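Local coordinates for glutathione S-transferase domain (Xanthobacter autotrophicus, PDB 4HZ2), which binds glutathione and probably acts as a glutathione transferase, with a thioredoxin-like N-terminal domain and an all-helical C-terminal domain, at residues S31-K36 / L181-Y186; D159-L165 / W200-W206; A67-I71 / A84-S88. All coordinates share one frame; numbering follows the deposited sequence.

Contact 1: S31-K36 / L181-Y186; sequences SGNCWK and LALFAY. With GSH (glutathione), chain F.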
loop_
_atom_site.group_PDB
_atom_site.type_symbol
_atom_site.label_atom_id
_atom_site.label_comp_id
_atom_site.label_asym_id
_atom_site.label_seq_id
_atom_site.Cartn_x
_atom_site.Cartn_y
_atom_site.Cartn_z
ATOM N N SER B 31 17.382 4.806 3.703
ATOM C CA SER B 31 15.999 4.495 3.304
ATOM C C SER B 31 15.118 4.088 4.479
ATOM O O SER B 31 15.450 3.184 5.264
ATOM C CB SER B 31 16.003 3.333 2.306
ATOM O OG SER B 31 14.690 2.784 2.135
ATOM N N GLY B 32 13.981 4.779 4.617
ATOM C CA GLY B 32 13.003 4.453 5.649
ATOM C C GLY B 32 12.385 3.092 5.420
ATOM O O GLY B 32 12.111 2.365 6.386
ATOM N N ASN B 33 12.125 2.745 4.158
ATOM C CA ASN B 33 11.540 1.412 3.878
ATOM C C ASN B 33 12.500 0.298 4.282
ATOM O O ASN B 33 12.067 -0.731 4.816
ATOM C CB ASN B 33 11.097 1.271 2.420
ATOM C CG ASN B 33 9.886 2.142 2.107
ATOM O OD1 ASN B 33 8.936 2.207 2.899
ATOM N ND2 ASN B 33 9.921 2.843 0.965
ATOM N N CYS B 34 13.795 0.520 4.072
ATOM C CA CYS B 34 14.803 -0.466 4.462
ATOM C C CYS B 34 14.966 -0.491 5.978
ATOM O O CYS B 34 15.137 -1.566 6.560
ATOM C CB CYS B 34 16.126 -0.151 3.757
ATOM S SG CYS B 34 15.953 -0.370 1.948
ATOM N N TRP B 35 14.874 0.681 6.619
ATOM C CA TRP B 35 14.870 0.747 8.070
ATOM C C TRP B 35 13.764 -0.160 8.671
ATOM O O TRP B 35 13.986 -0.803 9.714
ATOM C CB TRP B 35 14.739 2.211 8.557
ATOM C CG TRP B 35 14.552 2.364 10.026
ATOM C CD1 TRP B 35 15.527 2.598 10.976
ATOM C CD2 TRP B 35 13.303 2.316 10.736
ATOM N NE1 TRP B 35 14.954 2.675 12.231
ATOM C CE2 TRP B 35 13.592 2.517 12.107
ATOM C CE3 TRP B 35 11.969 2.103 10.347
ATOM C CZ2 TRP B 35 12.593 2.523 13.087
ATOM C CZ3 TRP B 35 10.975 2.110 11.326
ATOM C CH2 TRP B 35 11.296 2.323 12.679
ATOM N N LYS B 36 12.570 -0.189 8.051
ATOM C CA LYS B 36 11.468 -1.020 8.577
ATOM C C LYS B 36 11.939 -2.466 8.710
ATOM O O LYS B 36 11.671 -3.130 9.721
ATOM C CB LYS B 36 10.235 -1.025 7.666
ATOM C CG LYS B 36 9.537 0.343 7.550
ATOM C CD LYS B 36 8.554 0.334 6.392
ATOM C CE LYS B 36 7.898 1.669 6.102
ATOM N NZ LYS B 36 7.006 1.558 4.907
ATOM N N LEU B 181 5.597 1.421 13.752
ATOM C CA LEU B 181 6.884 1.302 13.061
ATOM C C LEU B 181 6.790 1.786 11.600
ATOM O O LEU B 181 7.650 2.548 11.148
ATOM C CB LEU B 181 7.412 -0.146 13.097
ATOM C CG LEU B 181 7.704 -0.776 14.465
ATOM C CD1 LEU B 181 8.318 -2.180 14.336
ATOM C CD2 LEU B 181 8.625 0.139 15.277
ATOM N N ALA B 182 5.742 1.350 10.884
ATOM C CA ALA B 182 5.611 1.677 9.477
ATOM C C ALA B 182 5.544 3.189 9.250
ATOM O O ALA B 182 6.142 3.694 8.305
ATOM C CB ALA B 182 4.410 0.995 8.824
ATOM N N LEU B 183 4.810 3.905 10.110
ATOM C CA LEU B 183 4.665 5.363 9.939
ATOM C C LEU B 183 5.816 6.136 10.589
ATOM O O LEU B 183 6.095 7.288 10.206
ATOM C CB LEU B 183 3.287 5.847 10.413
ATOM C CG LEU B 183 2.204 5.510 9.358
ATOM C CD1 LEU B 183 0.833 5.261 9.962
ATOM C CD2 LEU B 183 2.138 6.541 8.234
ATOM N N PHE B 184 6.507 5.505 11.539
ATOM C CA PHE B 184 7.656 6.142 12.171
ATOM C C PHE B 184 8.829 6.234 11.190
ATOM O O PHE B 184 9.595 7.208 11.203
ATOM C CB PHE B 184 8.049 5.384 13.429
ATOM C CG PHE B 184 9.219 5.967 14.174
ATOM C CD1 PHE B 184 9.013 6.884 15.202
ATOM C CD2 PHE B 184 10.544 5.569 13.873
ATOM C CE1 PHE B 184 10.081 7.376 15.930
ATOM C CE2 PHE B 184 11.610 6.068 14.603
ATOM C CZ PHE B 184 11.376 6.985 15.621
ATOM N N ALA B 185 8.951 5.218 10.325
ATOM C CA ALA B 185 10.100 5.068 9.429
ATOM C C ALA B 185 10.489 6.392 8.768
ATOM O O ALA B 185 11.640 6.806 8.842
ATOM C CB ALA B 185 9.801 3.990 8.377
ATOM N N TYR B 186 9.541 7.038 8.088
ATOM C CA TYR B 186 9.828 8.344 7.487
ATOM C C TYR B 186 9.410 9.531 8.340
ATOM O O TYR B 186 10.020 10.597 8.248
ATOM C CB TYR B 186 9.202 8.449 6.088
ATOM C CG TYR B 186 9.920 7.558 5.102
ATOM C CD1 TYR B 186 11.139 7.939 4.540
ATOM C CD2 TYR B 186 9.385 6.332 4.748
ATOM C CE1 TYR B 186 11.793 7.136 3.615
ATOM C CE2 TYR B 186 10.035 5.516 3.839
ATOM C CZ TYR B 186 11.240 5.924 3.289
ATOM O OH TYR B 186 11.888 5.107 2.385
HETATM N N1 GSH F . 6.264 -0.561 -1.780
HETATM C CA1 GSH F . 7.756 -0.670 -1.606
HETATM C C1 GSH F . 8.118 -1.001 -0.176
HETATM O O11 GSH F . 9.041 -1.835 0.041
HETATM O O12 GSH F . 7.492 -0.414 0.766
HETATM C CB1 GSH F . 8.472 0.613 -2.014
HETATM C CG1 GSH F . 9.962 0.417 -1.820
HETATM C CD1 GSH F . 10.777 1.450 -2.564
HETATM O OE1 GSH F . 10.227 2.426 -3.081
HETATM N N2 GSH F . 12.104 1.228 -2.595
HETATM C CA2 GSH F . 13.022 2.176 -3.226
HETATM C C2 GSH F . 13.700 1.551 -4.416
HETATM O O2 GSH F . 14.101 0.370 -4.369
HETATM C CB2 GSH F . 13.966 2.782 -2.149
HETATM S SG2 GSH F . 13.144 3.475 -0.645
HETATM N N3 GSH F . 13.845 2.304 -5.513
HETATM C CA3 GSH F . 13.636 1.771 -6.858
HETATM C C3 GSH F . 14.877 1.705 -7.723
HETATM O O31 GSH F . 14.800 1.125 -8.833
HETATM O O32 GSH F . 15.931 2.232 -7.305
#
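Gly32 lies against the ring of Tyr186, and its bare backbone is the hollow that takes this ring. Gly32 CA stands over one face, 3.6 Å from the ring centroid, a CH-pi contact. The phenol end reaches on to the first turn of helix 32-43. Asn33 N donates to Tyr186 OH at 3.0 Å. The amide plane of Asn33 stands steeply to the ring, at 76°, and its ND2 donates to Glu124 of helix 107-137. The small methyl of Ala185 fits beside the carbonyl of Gly32, with Ala185 CB 3.5 Å from Gly32 O.

Trp35 is the large bump. Its CG is anti to the backbone N (chi1 173°), which sends the indole across helix 178-187. The edge of its six-membered ring meets Leu181 O. Trp35 CE3 rests 3.5 Å from Ala185 CB, and Trp35 CH2 is 3.5 Å from Phe184 CD2. The two rings lie obliquely to each other. The extended chain of Lys36 runs past Ala185 and Ala182, with Lys36 CE 3.5 Å from Ala182 O. Its NZ bonds to Asn33 OD1 and forms a salt bridge with Glu119.

Ser31 caps the helix by accepting from Cys34 N. Its OG is 3.3 Å from the glutathione SG2, so the contact forms part of the thiol end of the pocket. The two helices join the N-terminal and C-terminal domains, and their short segments here run roughly antiparallel, at 142°. Helix 107-137 and helix 88-96 cover the Lys36 and Ala182 side, while helix 201-211 packs on Phe184.

Contact 2: D159-L165 / W200-W206; sequences DVMEQHL and WPAVLAW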
loop_
_atom_site.group_PDB
_atom_site.type_symbol
_atom_site.label_atom_id
_atom_site.label_comp_id
_atom_site.label_asym_id
_atom_site.label_seq_id
_atom_site.Cartn_x
_atom_site.Cartn_y
_atom_site.Cartn_z
ATOM N N ASP B 159 -1.932 15.456 9.040
ATOM C CA ASP B 159 -3.174 15.888 9.699
ATOM C C ASP B 159 -3.999 14.669 10.173
ATOM O O ASP B 159 -4.609 14.692 11.249
ATOM C CB ASP B 159 -4.055 16.720 8.754
ATOM C CG ASP B 159 -3.512 18.100 8.482
ATOM O OD1 ASP B 159 -2.720 18.626 9.307
ATOM O OD2 ASP B 159 -3.954 18.685 7.452
ATOM N N VAL B 160 -4.003 13.602 9.367
ATOM C CA VAL B 160 -4.743 12.381 9.706
ATOM C C VAL B 160 -4.090 11.766 10.964
ATOM O O VAL B 160 -4.750 11.375 11.922
ATOM C CB VAL B 160 -4.737 11.352 8.541
ATOM C CG1 VAL B 160 -5.212 9.981 9.016
ATOM C CG2 VAL B 160 -5.603 11.821 7.378
ATOM N N MET B 161 -2.768 11.695 10.955
ATOM C CA MET B 161 -2.048 11.113 12.093
ATOM C C MET B 161 -2.289 11.956 13.340
ATOM O O MET B 161 -2.512 11.432 14.413
ATOM C CB MET B 161 -0.560 11.038 11.763
ATOM C CG MET B 161 -0.292 10.032 10.658
ATOM S SD MET B 161 1.463 10.021 10.250
ATOM C CE MET B 161 2.159 9.409 11.809
ATOM N N GLU B 162 -2.243 13.270 13.183
ATOM C CA GLU B 162 -2.453 14.198 14.312
ATOM C C GLU B 162 -3.828 14.013 14.941
ATOM O O GLU B 162 -3.966 14.004 16.176
ATOM C CB GLU B 162 -2.243 15.653 13.862
ATOM C CG GLU B 162 -2.531 16.707 14.945
ATOM C CD GLU B 162 -1.344 16.840 15.890
ATOM O OE1 GLU B 162 -0.289 16.223 15.606
ATOM O OE2 GLU B 162 -1.434 17.554 16.905
ATOM N N GLN B 163 -4.842 13.864 14.099
ATOM C CA GLN B 163 -6.223 13.740 14.561
ATOM C C GLN B 163 -6.343 12.483 15.443
ATOM O O GLN B 163 -7.009 12.475 16.478
ATOM C CB GLN B 163 -7.140 13.621 13.329
ATOM C CG GLN B 163 -8.625 13.798 13.561
ATOM C CD GLN B 163 -9.278 12.542 14.116
ATOM O OE1 GLN B 163 -8.839 11.414 13.860
ATOM N NE2 GLN B 163 -10.329 12.733 14.883
ATOM N N HIS B 164 -5.675 11.403 15.033
ATOM C CA HIS B 164 -5.773 10.179 15.785
ATOM C C HIS B 164 -4.931 10.275 17.072
ATOM O O HIS B 164 -5.386 9.915 18.158
ATOM C CB HIS B 164 -5.260 8.995 14.948
ATOM C CG HIS B 164 -5.202 7.720 15.733
ATOM N ND1 HIS B 164 -6.222 6.784 15.719
ATOM C CD2 HIS B 164 -4.277 7.261 16.617
ATOM C CE1 HIS B 164 -5.919 5.798 16.550
ATOM N NE2 HIS B 164 -4.757 6.075 17.122
ATOM N N LEU B 165 -3.690 10.742 16.939
ATOM C CA LEU B 165 -2.727 10.709 18.047
ATOM C C LEU B 165 -2.986 11.783 19.118
ATOM O O LEU B 165 -2.403 11.760 20.204
ATOM C CB LEU B 165 -1.307 10.851 17.496
ATOM C CG LEU B 165 -0.847 9.552 16.763
ATOM C CD1 LEU B 165 0.366 9.789 15.866
ATOM C CD2 LEU B 165 -0.554 8.368 17.693
ATOM N N TRP B 200 2.597 19.725 14.278
ATOM C CA TRP B 200 1.753 18.554 14.530
ATOM C C TRP B 200 2.165 17.978 15.879
ATOM O O TRP B 200 2.816 16.930 15.946
ATOM C CB TRP B 200 1.934 17.481 13.429
ATOM C CG TRP B 200 1.376 17.927 12.078
ATOM C CD1 TRP B 200 0.099 17.760 11.633
ATOM C CD2 TRP B 200 2.083 18.618 11.028
ATOM N NE1 TRP B 200 -0.047 18.305 10.368
ATOM C CE2 TRP B 200 1.158 18.828 9.969
ATOM C CE3 TRP B 200 3.405 19.076 10.873
ATOM C CZ2 TRP B 200 1.511 19.485 8.769
ATOM C CZ3 TRP B 200 3.763 19.717 9.665
ATOM C CH2 TRP B 200 2.808 19.913 8.630
ATOM N N PRO B 201 1.791 18.657 16.961
ATOM C CA PRO B 201 2.372 18.341 18.253
ATOM C C PRO B 201 2.052 16.940 18.749
ATOM O O PRO B 201 2.860 16.372 19.484
ATOM C CB PRO B 201 1.790 19.426 19.196
ATOM C CG PRO B 201 0.647 20.037 18.448
ATOM C CD PRO B 201 0.961 19.876 16.985
ATOM N N ALA B 202 0.872 16.408 18.421
ATOM C CA ALA B 202 0.532 15.030 18.821
ATOM C C ALA B 202 1.402 14.043 18.038
ATOM O O ALA B 202 1.833 13.023 18.582
ATOM C CB ALA B 202 -0.950 14.718 18.632
ATOM N N VAL B 203 1.656 14.327 16.764
ATOM C CA VAL B 203 2.599 13.500 15.994
ATOM C C VAL B 203 4.008 13.596 16.589
ATOM O O VAL B 203 4.695 12.580 16.733
ATOM C CB VAL B 203 2.617 13.862 14.492
ATOM C CG1 VAL B 203 3.620 12.989 13.757
ATOM C CG2 VAL B 203 1.209 13.691 13.910
ATOM N N LEU B 204 4.436 14.800 16.966
ATOM C CA LEU B 204 5.782 14.982 17.533
ATOM C C LEU B 204 5.909 14.163 18.814
ATOM O O LEU B 204 6.925 13.475 19.035
ATOM C CB LEU B 204 6.087 16.456 17.799
ATOM C CG LEU B 204 7.437 16.818 18.416
ATOM C CD1 LEU B 204 8.551 16.279 17.538
ATOM C CD2 LEU B 204 7.568 18.334 18.607
ATOM N N ALA B 205 4.861 14.200 19.642
ATOM C CA ALA B 205 4.872 13.497 20.924
ATOM C C ALA B 205 4.917 11.988 20.688
ATOM O O ALA B 205 5.565 11.227 21.448
ATOM C CB ALA B 205 3.674 13.905 21.777
ATOM N N TRP B 206 4.255 11.545 19.628
ATOM C CA TRP B 206 4.229 10.124 19.291
ATOM C C TRP B 206 5.610 9.713 18.763
ATOM O O TRP B 206 6.142 8.657 19.158
ATOM C CB TRP B 206 3.120 9.854 18.260
ATOM C CG TRP B 206 3.227 8.582 17.533
ATOM C CD1 TRP B 206 2.768 7.360 17.941
ATOM C CD2 TRP B 206 3.770 8.410 16.222
ATOM N NE1 TRP B 206 3.040 6.405 16.954
ATOM C CE2 TRP B 206 3.648 7.030 15.889
ATOM C CE3 TRP B 206 4.369 9.279 15.301
ATOM C CZ2 TRP B 206 4.102 6.506 14.655
ATOM C CZ3 TRP B 206 4.823 8.764 14.066
ATOM C CH2 TRP B 206 4.685 7.387 13.754
HETATM O O HOH W 1 0.575 11.725 20.719
#
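The segments of helix 144-165 and helix 201-211 cross steeply, at 76°, with axes 8.0 Å apart and the pairs Glu162-Val203 and Leu165-Ala202 nearest in the backbone. Glu162 is the main polar link. Its chain starts out away from its own backbone N (chi1 176°) and then turns sharply (chi2 81°), which brings the carboxylate to the start of helix 201-211. Glu162 OE2 accepts from Ala202 N at 3.0 Å and Glu162 OE1 from Val203 N, also at 3.0 Å. Both N-H groups come in on the syn side, tilted out of the carboxylate plane. The acid of one helix thus takes two N-H groups of the first turn of the other, and its negative charge is probably stabilised by the helix dipole. Pro201 CD lies beside OE2, and the Ala202 methyl lies over a face of the carboxylate.

One turn earlier, Asp159 OD1 takes the indole N-H of Trp200, with NE1 at 2.9 Å and a fairly straight bond. The oxygen lies near the ring plane and is met on its anti side. Glu162 CB sits at the edge of the same indole.

The rest of the contact is apolar. Leu165 CD1 lies over one face of Trp206, 3.8 Å from the centroid of the five-membered ring. CD2 reaches Trp206 CD1. Met161 CE meets Trp206 CZ3 at 3.6 Å, and Met161 CB packs on Val203 CG2. A water donates to both Leu165 O and Ala202 O, bridging the two backbones.

All this lies inside the C-terminal helical domain. Helix 178-187 packs against Met161, Val203 and Trp206, and its Asp180 accepts from Trp206 NE1. Helix 107-137 covers Met161 from another side. Val160 and Gln163 touch Ala70 of the second subunit.

Contact 3: A67-I71 / A84-S88; sequences ALNAI and ALRES. With GSH (glutathione), chain F.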
loop_
_atom_site.group_PDB
_atom_site.type_symbol
_atom_site.label_atom_id
_atom_site.label_comp_id
_atom_site.label_asym_id
_atom_site.label_seq_id
_atom_site.Cartn_x
_atom_site.Cartn_y
_atom_site.Cartn_z
ATOM N N ALA B 67 16.001 -11.038 -10.328
ATOM C CA ALA B 67 15.763 -12.458 -10.043
ATOM C C ALA B 67 15.263 -12.646 -8.605
ATOM O O ALA B 67 14.464 -13.552 -8.341
ATOM C CB ALA B 67 17.015 -13.301 -10.321
ATOM N N LEU B 68 15.720 -11.792 -7.682
ATOM C CA LEU B 68 15.207 -11.810 -6.296
ATOM C C LEU B 68 13.831 -11.131 -6.183
ATOM O O LEU B 68 12.928 -11.613 -5.474
ATOM C CB LEU B 68 16.193 -11.139 -5.321
ATOM C CG LEU B 68 17.570 -11.798 -5.209
ATOM C CD1 LEU B 68 18.517 -10.952 -4.369
ATOM C CD2 LEU B 68 17.428 -13.207 -4.639
ATOM N N ASN B 69 13.675 -10.001 -6.860
ATOM C CA ASN B 69 12.438 -9.235 -6.760
ATOM C C ASN B 69 12.144 -8.587 -8.115
ATOM O O ASN B 69 12.803 -7.614 -8.495
ATOM C CB ASN B 69 12.546 -8.180 -5.648
ATOM C CG ASN B 69 11.286 -7.332 -5.548
ATOM O OD1 ASN B 69 10.237 -7.732 -6.068
ATOM N ND2 ASN B 69 11.382 -6.159 -4.912
ATOM N N ALA B 70 11.171 -9.139 -8.855
ATOM C CA ALA B 70 10.835 -8.638 -10.192
ATOM C C ALA B 70 10.395 -7.165 -10.175
ATOM O O ALA B 70 10.506 -6.473 -11.183
ATOM C CB ALA B 70 9.767 -9.519 -10.858
ATOM N N ILE B 71 9.897 -6.698 -9.033
ATOM C CA ILE B 71 9.489 -5.301 -8.869
ATOM C C ILE B 71 10.716 -4.360 -8.937
ATOM O O ILE B 71 10.601 -3.179 -9.284
ATOM C CB ILE B 71 8.685 -5.097 -7.544
ATOM C CG1 ILE B 71 7.453 -6.026 -7.505
ATOM C CG2 ILE B 71 8.186 -3.667 -7.416
ATOM C CD1 ILE B 71 6.777 -6.195 -6.146
ATOM N N ALA B 84 13.209 -15.224 -0.955
ATOM C CA ALA B 84 13.314 -13.769 -1.025
ATOM C C ALA B 84 11.982 -13.108 -0.697
ATOM O O ALA B 84 10.981 -13.349 -1.367
ATOM C CB ALA B 84 13.789 -13.332 -2.401
ATOM N N LEU B 85 12.002 -12.270 0.336
ATOM C CA LEU B 85 10.834 -11.535 0.794
ATOM C C LEU B 85 10.988 -10.076 0.363
ATOM O O LEU B 85 12.073 -9.507 0.419
ATOM C CB LEU B 85 10.710 -11.626 2.324
ATOM C CG LEU B 85 10.591 -13.046 2.926
ATOM C CD1 LEU B 85 10.485 -12.984 4.447
ATOM C CD2 LEU B 85 9.419 -13.839 2.348
ATOM N N ARG B 86 9.894 -9.469 -0.076
ATOM C CA ARG B 86 9.930 -8.097 -0.562
ATOM C C ARG B 86 8.747 -7.310 -0.003
ATOM O O ARG B 86 7.863 -7.894 0.671
ATOM C CB ARG B 86 9.810 -8.121 -2.064
ATOM C CG ARG B 86 8.593 -8.930 -2.475
ATOM C CD ARG B 86 8.376 -8.927 -3.957
ATOM N NE ARG B 86 7.248 -9.783 -4.338
ATOM C CZ ARG B 86 6.905 -10.014 -5.603
ATOM N NH1 ARG B 86 7.601 -9.427 -6.569
ATOM N NH2 ARG B 86 5.861 -10.803 -5.900
ATOM N N GLU B 87 8.724 -5.995 -0.288
ATOM C CA GLU B 87 7.689 -5.065 0.217
ATOM C C GLU B 87 7.844 -4.831 1.716
ATOM O O GLU B 87 7.495 -5.680 2.547
ATOM C CB GLU B 87 6.250 -5.500 -0.130
ATOM C CG GLU B 87 5.951 -5.412 -1.616
ATOM C CD GLU B 87 6.029 -3.971 -2.100
ATOM O OE1 GLU B 87 5.595 -3.065 -1.326
ATOM O OE2 GLU B 87 6.510 -3.739 -3.233
ATOM N N SER B 88 8.337 -3.656 2.074
ATOM C CA SER B 88 8.671 -3.395 3.469
ATOM C C SER B 88 7.528 -3.683 4.434
ATOM O O SER B 88 7.774 -4.161 5.533
ATOM C CB SER B 88 9.221 -1.970 3.661
ATOM O OG SER B 88 8.231 -1.010 3.357
HETATM N N1 GSH F . 6.264 -0.561 -1.780
HETATM C CA1 GSH F . 7.756 -0.670 -1.606
HETATM C C1 GSH F . 8.118 -1.001 -0.176
HETATM O O11 GSH F . 9.041 -1.835 0.041
HETATM O O12 GSH F . 7.492 -0.414 0.766
HETATM C CB1 GSH F . 8.472 0.613 -2.014
HETATM C CG1 GSH F . 9.962 0.417 -1.820
HETATM C CD1 GSH F . 10.777 1.450 -2.564
HETATM O OE1 GSH F . 10.227 2.426 -3.081
HETATM N N2 GSH F . 12.104 1.228 -2.595
HETATM C CA2 GSH F . 13.022 2.176 -3.226
HETATM C C2 GSH F . 13.700 1.551 -4.416
HETATM O O2 GSH F . 14.101 0.370 -4.369
HETATM C CB2 GSH F . 13.966 2.782 -2.149
HETATM S SG2 GSH F . 13.144 3.475 -0.645
HETATM N N3 GSH F . 13.845 2.304 -5.513
HETATM C CA3 GSH F . 13.636 1.771 -6.858
HETATM C C3 GSH F . 14.877 1.705 -7.723
HETATM O O31 GSH F . 14.800 1.125 -8.833
HETATM O O32 GSH F . 15.931 2.232 -7.305
HETATM O O HOH W 2 10.852 -11.366 -3.720
HETATM O O HOH W 3 9.159 -4.733 -3.736
#
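Leu68 meets Ala84 at the end of helix 63-68. Its carbonyl O lies 3.6 Å from Ala84 CB, and a water donates to both Leu68 O and Ala84 O. Asn69 comes next and carries the polar link. Arg86 NH1 donates to Asn69 OD1 at 3.2 Å, nearly straight at 170°. Arg86 CG lies between the backbone N and the carbonyl carbon (chi1 53°), and the extended chain carries the guanidinium there. The oxygen lies in the guanidinium plane, at its edge, while the amide stands steeply to it. From the opposite face of the amide, Ile71 N also donates to OD1, closing an Asx turn. Asn69 ND2 bonds to Lys73 O and, through a second water, to Glu87 OE2.

Both segments belong to the thioredoxin-like domain, where strand 84-86 is an outer strand of the sheet and leads into the glutathione site. Glu87 OE1 accepts from the glutathione N1 at 2.6 Å. Ser88 N and OG bind the carboxylate of the same γ-glutamyl end.

Past Ala70, Ile71 sets its CD1 against Arg86 NH1, 3.4 Å away, and near Glu87 OE2. Arg86 NE forms a salt bridge with Glu114 of the second subunit.

From the N terminus, helix 32-43 is the first partner in place, but contact 1 closes only when the chain reaches helix 178-187. Contact 3 is nested inside that long loop and closes a short one within the N-terminal domain, from helix 63-68 to strand 84-86. Contact 2 opens at helix 144-165, before contact 1 closes, and ends on helix 201-211, so contacts 1 and 2 cross. Contact 1 joins the two domains. It touches contact 2 where Trp206 meets Leu183 and Phe184, and contact 3 where Lys36 reaches Ser88. Contacts 1 and 3 share the glutathione. The centres of contacts 2 and 3 are about 32 Å apart, and both touch the second subunit.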